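Putative thiosulfate sulfurtransferase YOR285W (Saccharomyces cerevisiae, PDB 3D1P) catalyses sulfur transfer from thiosulfate to glutathione, making S-sulfanylglutathione, a central intermediate of mitochondrial hydrogen sulfide metabolism. Local coordinates at residues Leu43-Glu48 with Ile95-Ser100; Val55-Ser60 with Gly124-Trp129. All coordinates share one frame; numbering follows the deposited sequence.

Contact 1: residues Leu43-Glu48 with Ile95-Ser100; sequences LVDVRE and IFYCAS
Tyr97 lays its ring over the backbone of Val44 and Asp45 in the neighbouring strand. Asp45 CA stands over the ring face, 4.2 Å from the centroid of the Tyr97 ring, a CH-pi contact, and Val44 O lies over the same face, both atoms displaced toward the rim. The first torsion (chi1 54°) puts Tyr97 CG between the backbone N and the carbonyl carbon, on the side from which the ring crosses to the neighbouring strand. The phenol reaches across that strand, where Tyr97 OH meets Leu43 CB at 3.7 Å. A water in the ring plane links Tyr97 OH with Asp45 OD2, to which it donates. The Asp45 carboxylate, its CG anti to the backbone N (chi1 -175°), is gripped side-on by Arg47: NE meets OD1 at 3.0 Å and NH2 meets OD2 at 2.7 Å, both on syn lone pairs. OD1 also accepts from Arg47 N, closing an Asx turn, so three N-H groups and a water hold the carboxylate fixed and probably keep it ionised.

These are adjacent central strands of the parallel sheet of the rhodanese fold, with Cys98, the persulfide-forming residue, just beyond the strand end. Val44 N gives to Ile95 O, Tyr97 N to Val44 O, and Val46 N to Tyr97 O at 2.9 Å. On the face of the sheet that carries Val44 and Phe96, Val44 CB lies over one face of the Phe96 ring and CG1 touches CE1 at 3.8 Å. Arg47 CG packs on Cys98 C at 3.4 Å, while Val46 CG2 reaches Cys98 CB at 3.9 Å.

Contact 2: residues Val55-Ser60 with Gly124-Trp129; sequences VHIPAS and GSMNDW
Val55 and Ile57 lie on an irregular chain that has just left helix 49-54, facing the beginning of helix 125-131, where Met126 and Trp129, three residues apart, both point toward the loop. This is a loop-to-helix contact of the rhodanese fold, with no direct hydrogen bond between the segments; the nearest CA atoms, those of His56 and Met126, are 7.6 Å apart. Beyond Ile57 the loop reverses in a type II turn ending at Ser60, whose N and OG both bond to Ile57 O.

The selenomethionine at Met126 sends its chain across to the loop, folded at both chi2 (-62°) and chi3 (-64°) in the conformer modelled here. Its SE then meets Ile57 CG1 at 3.7 Å; its CE lies 3.7 Å from Val55 CG1, a less certain contact because both residues have an alternate conformer. Ile57 crosses both helix residues obliquely. Its CG1 lies over the five-membered ring of Trp129, 3.8 Å from the centroid and 16° off the normal, a CH-pi contact, and CD1 extends over the same face above the centre of the indole. Trp129 CG is anti to the backbone N, and the indole presents one face to Ile57. Met30 and Val34 of helix 27-36 also touch this tryptophan. An alanine here would probably leave Ile57 CG1 and CD1 without the aromatic face, open a gap between loop and helix, and cost the bridging water its NE1 donor. That water spans the two segments, accepting from Trp129 NE1 at 3.0 Å and donating to His56 O at 2.9 Å.

In the fold
The two contacts share one rhodanese domain, their centres about 7 Å apart. Their segments alternate along the chain: 43-48, 55-60, 95-100, then 124-129. Contact 1 pairs strands 41-45 and 93-97 near the middle of the molecule; contact 2 lies on the sheet face that carries Leu43, Asp45 and Tyr97, joining the loop after helix 49-54 to helix 125-131. They touch directly: Arg47 NH2 reaches Val55 O, Asn127 N reaches Ala99 O, and Ser125 OG bonds to the backbone N of Cys98. Segment 124-129 is thus bonded to the chain of the catalytic cysteine, and 55-60 to Arg47, which packs on that chain, so four separate pieces of sequence come together around the Cys98 region.

Contact 1: residues Leu43-Glu48 with Ile95-Ser100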
loop_
_atom_site.group_PDB
_atom_site.type_symbol
_atom_site.label_atom_id
_atom_site.label_comp_id
_atom_site.label_asym_id
_atom_site.label_seq_id
_atom_site.Cartn_x
_atom_site.Cartn_y
_atom_site.Cartn_z
ATOM N N LEU A 43 -2.257 0.016 4.570
ATOM C CA LEU A 43 -1.355 -0.828 3.768
ATOM C C LEU A 43 -1.864 -0.780 2.334
ATOM O O LEU A 43 -2.921 -1.335 2.017
ATOM C CB LEU A 43 -1.380 -2.269 4.288
ATOM C CG LEU A 43 -0.978 -2.417 5.763
ATOM C CD1 LEU A 43 -1.050 -3.879 6.196
ATOM C CD2 LEU A 43 0.392 -1.845 6.024
ATOM N N VAL A 44 -1.131 -0.090 1.469
ATOM C CA VAL A 44 -1.584 0.201 0.110
ATOM C C VAL A 44 -0.842 -0.686 -0.885
ATOM O O VAL A 44 0.297 -0.440 -1.246
ATOM C CB VAL A 44 -1.398 1.664 -0.265
ATOM C CG1 VAL A 44 -2.061 1.912 -1.605
ATOM C CG2 VAL A 44 -1.975 2.618 0.818
ATOM N N ASP A 45 -1.554 -1.733 -1.319
ATOM C CA ASP A 45 -1.040 -2.702 -2.275
ATOM C C ASP A 45 -1.512 -2.266 -3.654
ATOM O O ASP A 45 -2.710 -2.231 -3.947
ATOM C CB ASP A 45 -1.601 -4.084 -1.901
ATOM C CG ASP A 45 -1.076 -5.225 -2.728
ATOM O OD1 ASP A 45 -0.706 -5.051 -3.900
ATOM O OD2 ASP A 45 -1.079 -6.352 -2.165
ATOM N N VAL A 46 -0.560 -1.883 -4.500
ATOM C CA VAL A 46 -0.893 -1.305 -5.803
ATOM C C VAL A 46 -0.684 -2.294 -6.950
ATOM O O VAL A 46 -0.651 -1.896 -8.112
ATOM C CB VAL A 46 -0.182 0.045 -6.044
ATOM C CG1 VAL A 46 -0.462 0.984 -4.892
ATOM C CG2 VAL A 46 1.295 -0.082 -6.278
ATOM N N ARG A 47 -0.615 -3.582 -6.636
ATOM C CA ARG A 47 -0.694 -4.595 -7.679
ATOM C C ARG A 47 -2.079 -4.582 -8.344
ATOM O O ARG A 47 -3.019 -3.946 -7.868
ATOM C CB ARG A 47 -0.383 -5.972 -7.092
ATOM C CG ARG A 47 1.032 -6.104 -6.559
ATOM C CD ARG A 47 1.313 -7.451 -5.924
ATOM N NE ARG A 47 0.393 -7.658 -4.800
ATOM C CZ ARG A 47 -0.035 -8.810 -4.350
ATOM N NH1 ARG A 47 0.395 -9.945 -4.841
ATOM N NH2 ARG A 47 -0.937 -8.807 -3.379
ATOM N N GLU A 48 -2.184 -5.291 -9.463
ATOM C CA GLU A 48 -3.471 -5.431 -10.121
ATOM C C GLU A 48 -4.379 -6.350 -9.308
ATOM O O GLU A 48 -3.908 -7.151 -8.502
ATOM C CB GLU A 48 -3.322 -5.943 -11.546
ATOM C CG GLU A 48 -2.635 -4.925 -12.459
ATOM C CD GLU A 48 -3.391 -3.604 -12.498
ATOM O OE1 GLU A 48 -4.589 -3.642 -12.871
ATOM O OE2 GLU A 48 -2.849 -2.563 -12.087
ATOM N N ILE A 95 1.421 3.087 3.562
ATOM C CA ILE A 95 2.616 2.311 3.256
ATOM C C ILE A 95 2.398 1.642 1.902
ATOM O O ILE A 95 1.506 0.818 1.768
ATOM C CB ILE A 95 2.901 1.253 4.315
ATOM C CG1 ILE A 95 2.946 1.858 5.706
ATOM C CG2 ILE A 95 4.210 0.528 3.970
ATOM C CD1 ILE A 95 3.157 0.818 6.838
ATOM N N PHE A 96 3.207 2.004 0.911
ATOM C CA PHE A 96 2.990 1.583 -0.455
ATOM C C PHE A 96 3.898 0.428 -0.856
ATOM O O PHE A 96 5.098 0.412 -0.534
ATOM C CB PHE A 96 3.315 2.737 -1.404
ATOM C CG PHE A 96 2.318 3.833 -1.332
ATOM C CD1 PHE A 96 1.224 3.862 -2.192
ATOM C CD2 PHE A 96 2.428 4.833 -0.368
ATOM C CE1 PHE A 96 0.292 4.882 -2.092
ATOM C CE2 PHE A 96 1.470 5.838 -0.265
ATOM C CZ PHE A 96 0.405 5.827 -1.114
ATOM N N TYR A 97 3.346 -0.503 -1.634
ATOM C CA TYR A 97 4.135 -1.623 -2.171
ATOM C C TYR A 97 3.363 -2.249 -3.330
ATOM O O TYR A 97 2.164 -2.051 -3.501
ATOM C CB TYR A 97 4.439 -2.662 -1.087
ATOM C CG TYR A 97 3.227 -3.172 -0.362
ATOM C CD1 TYR A 97 2.549 -4.301 -0.812
ATOM C CD2 TYR A 97 2.735 -2.553 0.776
ATOM C CE1 TYR A 97 1.446 -4.778 -0.167
ATOM C CE2 TYR A 97 1.614 -3.003 1.434
ATOM C CZ TYR A 97 0.961 -4.138 0.979
ATOM O OH TYR A 97 -0.132 -4.593 1.655
ATOM N N CYS A 98 4.093 -3.071 -4.076
ATOM C CA CYS A 98 3.506 -3.849 -5.171
ATOM C C CYS A 98 4.031 -5.295 -5.063
ATOM O O CYS A 98 3.842 -5.929 -4.033
ATOM C CB CYS A 98 3.704 -3.151 -6.542
ATOM S SG CYS A 98 5.418 -2.837 -6.984
ATOM N N ALA A 99 4.651 -5.796 -6.150
ATOM C CA ALA A 99 5.280 -7.127 -6.167
ATOM C C ALA A 99 6.785 -6.959 -5.943
ATOM O O ALA A 99 7.302 -7.430 -4.939
ATOM C CB ALA A 99 4.975 -7.855 -7.458
ATOM N N SER A 100 7.471 -6.265 -6.861
ATOM C CA SER A 100 8.894 -6.067 -6.731
ATOM C C SER A 100 9.306 -4.661 -6.293
ATOM O O SER A 100 10.481 -4.433 -6.020
ATOM C CB SER A 100 9.653 -6.436 -8.010
ATOM O OG SER A 100 9.232 -5.720 -9.097
HETATM O O HOH W 1 -1.424 -6.653 0.444
#

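Contact 2: residues Val55-Ser60 with Gly124-Trp129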
loop_
_atom_site.group_PDB
_atom_site.type_symbol
_atom_site.label_atom_id
_atom_site.label_comp_id
_atom_site.label_asym_id
_atom_site.label_seq_id
_atom_site.Cartn_x
_atom_site.Cartn_y
_atom_site.Cartn_z
ATOM N N VAL A 55 -2.513 -13.493 -3.392
ATOM C CA VAL A 55 -2.170 -13.447 -1.964
ATOM C C VAL A 55 -2.061 -11.971 -1.573
ATOM O O VAL A 55 -1.631 -11.170 -2.381
ATOM C CB VAL A 55 -0.875 -14.300 -1.616
ATOM C CG1 VAL A 55 -0.107 -13.730 -0.434
ATOM C CG2 VAL A 55 -1.103 -15.867 -1.427
ATOM N N HIS A 56 -2.458 -11.592 -0.354
ATOM C CA HIS A 56 -2.322 -10.197 0.037
ATOM C C HIS A 56 -2.178 -10.153 1.547
ATOM O O HIS A 56 -2.450 -11.125 2.253
ATOM C CB HIS A 56 -3.431 -9.329 -0.497
ATOM C CG HIS A 56 -4.767 -9.743 -0.086
ATOM N ND1 HIS A 56 -5.594 -10.422 -0.947
ATOM C CD2 HIS A 56 -5.458 -9.562 1.062
ATOM C CE1 HIS A 56 -6.753 -10.635 -0.348
ATOM N NE2 HIS A 56 -6.694 -10.125 0.871
ATOM N N ILE A 57 -1.689 -9.026 2.049
ATOM C CA ILE A 57 -1.606 -8.849 3.488
ATOM C C ILE A 57 -3.018 -8.589 4.025
ATOM O O ILE A 57 -3.724 -7.716 3.517
ATOM C CB ILE A 57 -0.637 -7.738 3.872
ATOM C CG1 ILE A 57 0.747 -8.073 3.342
ATOM C CG2 ILE A 57 -0.649 -7.528 5.392
ATOM C CD1 ILE A 57 1.793 -7.031 3.650
ATOM N N PRO A 58 -3.472 -9.295 5.072
ATOM C CA PRO A 58 -4.798 -9.020 5.598
ATOM C C PRO A 58 -4.950 -7.559 5.997
ATOM O O PRO A 58 -4.067 -6.968 6.575
ATOM C CB PRO A 58 -4.892 -9.973 6.803
ATOM C CG PRO A 58 -4.018 -11.076 6.478
ATOM C CD PRO A 58 -2.844 -10.417 5.759
ATOM N N ALA A 59 -6.109 -7.029 5.690
ATOM C CA ALA A 59 -6.488 -5.669 6.039
ATOM C C ALA A 59 -5.850 -4.605 5.160
ATOM O O ALA A 59 -6.168 -3.436 5.272
ATOM C CB ALA A 59 -6.248 -5.360 7.557
ATOM N N SER A 60 -5.011 -5.007 4.209
ATOM C CA SER A 60 -4.535 -4.056 3.224
ATOM C C SER A 60 -5.666 -3.666 2.297
ATOM O O SER A 60 -6.692 -4.352 2.221
ATOM C CB SER A 60 -3.390 -4.653 2.431
ATOM O OG SER A 60 -3.783 -5.802 1.668
ATOM N N GLY A 124 10.570 -4.044 -0.473
ATOM C CA GLY A 124 10.619 -5.425 -0.854
ATOM C C GLY A 124 9.305 -5.953 -1.399
ATOM O O GLY A 124 9.275 -6.885 -2.205
ATOM N N SER A 125 8.206 -5.348 -0.943
ATOM C CA SER A 125 6.905 -5.561 -1.524
ATOM C C SER A 125 6.450 -7.018 -1.348
ATOM O O SER A 125 6.955 -7.744 -0.502
ATOM C CB SER A 125 6.879 -5.047 -2.965
ATOM O OG SER A 125 6.935 -3.611 -2.990
HETATM N N MSE A 126 5.418 -7.427 -2.111
HETATM C CA MSE A 126 4.872 -8.761 -1.862
HETATM C C MSE A 126 5.840 -9.868 -2.218
HETATM O O MSE A 126 5.748 -10.968 -1.660
HETATM C CB MSE A 126 3.511 -8.927 -2.543
HETATM C CG MSE A 126 2.419 -8.103 -1.911
HETATM SE SE MSE A 126 2.050 -8.547 -0.059
HETATM C CE MSE A 126 1.439 -10.350 -0.347
ATOM N N ASN A 127 6.815 -9.622 -3.109
ATOM C CA ASN A 127 7.820 -10.640 -3.357
ATOM C C ASN A 127 8.596 -10.902 -2.072
ATOM O O ASN A 127 8.875 -12.050 -1.724
ATOM C CB ASN A 127 8.790 -10.210 -4.469
ATOM C CG ASN A 127 8.175 -10.230 -5.837
ATOM O OD1 ASN A 127 6.987 -10.488 -6.041
ATOM N ND2 ASN A 127 9.026 -9.893 -6.838
ATOM N N ASP A 128 8.973 -9.829 -1.376
ATOM C CA ASP A 128 9.667 -9.954 -0.107
ATOM C C ASP A 128 8.792 -10.646 0.937
ATOM O O ASP A 128 9.246 -11.543 1.671
ATOM C CB ASP A 128 10.105 -8.574 0.344
ATOM C CG ASP A 128 10.824 -8.562 1.685
ATOM O OD1 ASP A 128 12.074 -8.461 1.678
ATOM O OD2 ASP A 128 10.126 -8.620 2.717
ATOM N N TRP A 129 7.529 -10.254 1.001
ATOM C CA TRP A 129 6.616 -10.806 1.988
ATOM C C TRP A 129 6.534 -12.323 1.827
ATOM O O TRP A 129 6.722 -13.094 2.785
ATOM C CB TRP A 129 5.247 -10.146 1.835
ATOM C CG TRP A 129 4.235 -10.546 2.874
ATOM C CD1 TRP A 129 3.161 -11.355 2.687
ATOM C CD2 TRP A 129 4.146 -10.059 4.236
ATOM N NE1 TRP A 129 2.407 -11.421 3.840
ATOM C CE2 TRP A 129 2.994 -10.637 4.800
ATOM C CE3 TRP A 129 4.915 -9.178 5.018
ATOM C CZ2 TRP A 129 2.615 -10.389 6.130
ATOM C CZ3 TRP A 129 4.556 -8.948 6.323
ATOM C CH2 TRP A 129 3.403 -9.555 6.861
HETATM O O HOH W 2 -0.372 -12.468 3.687
#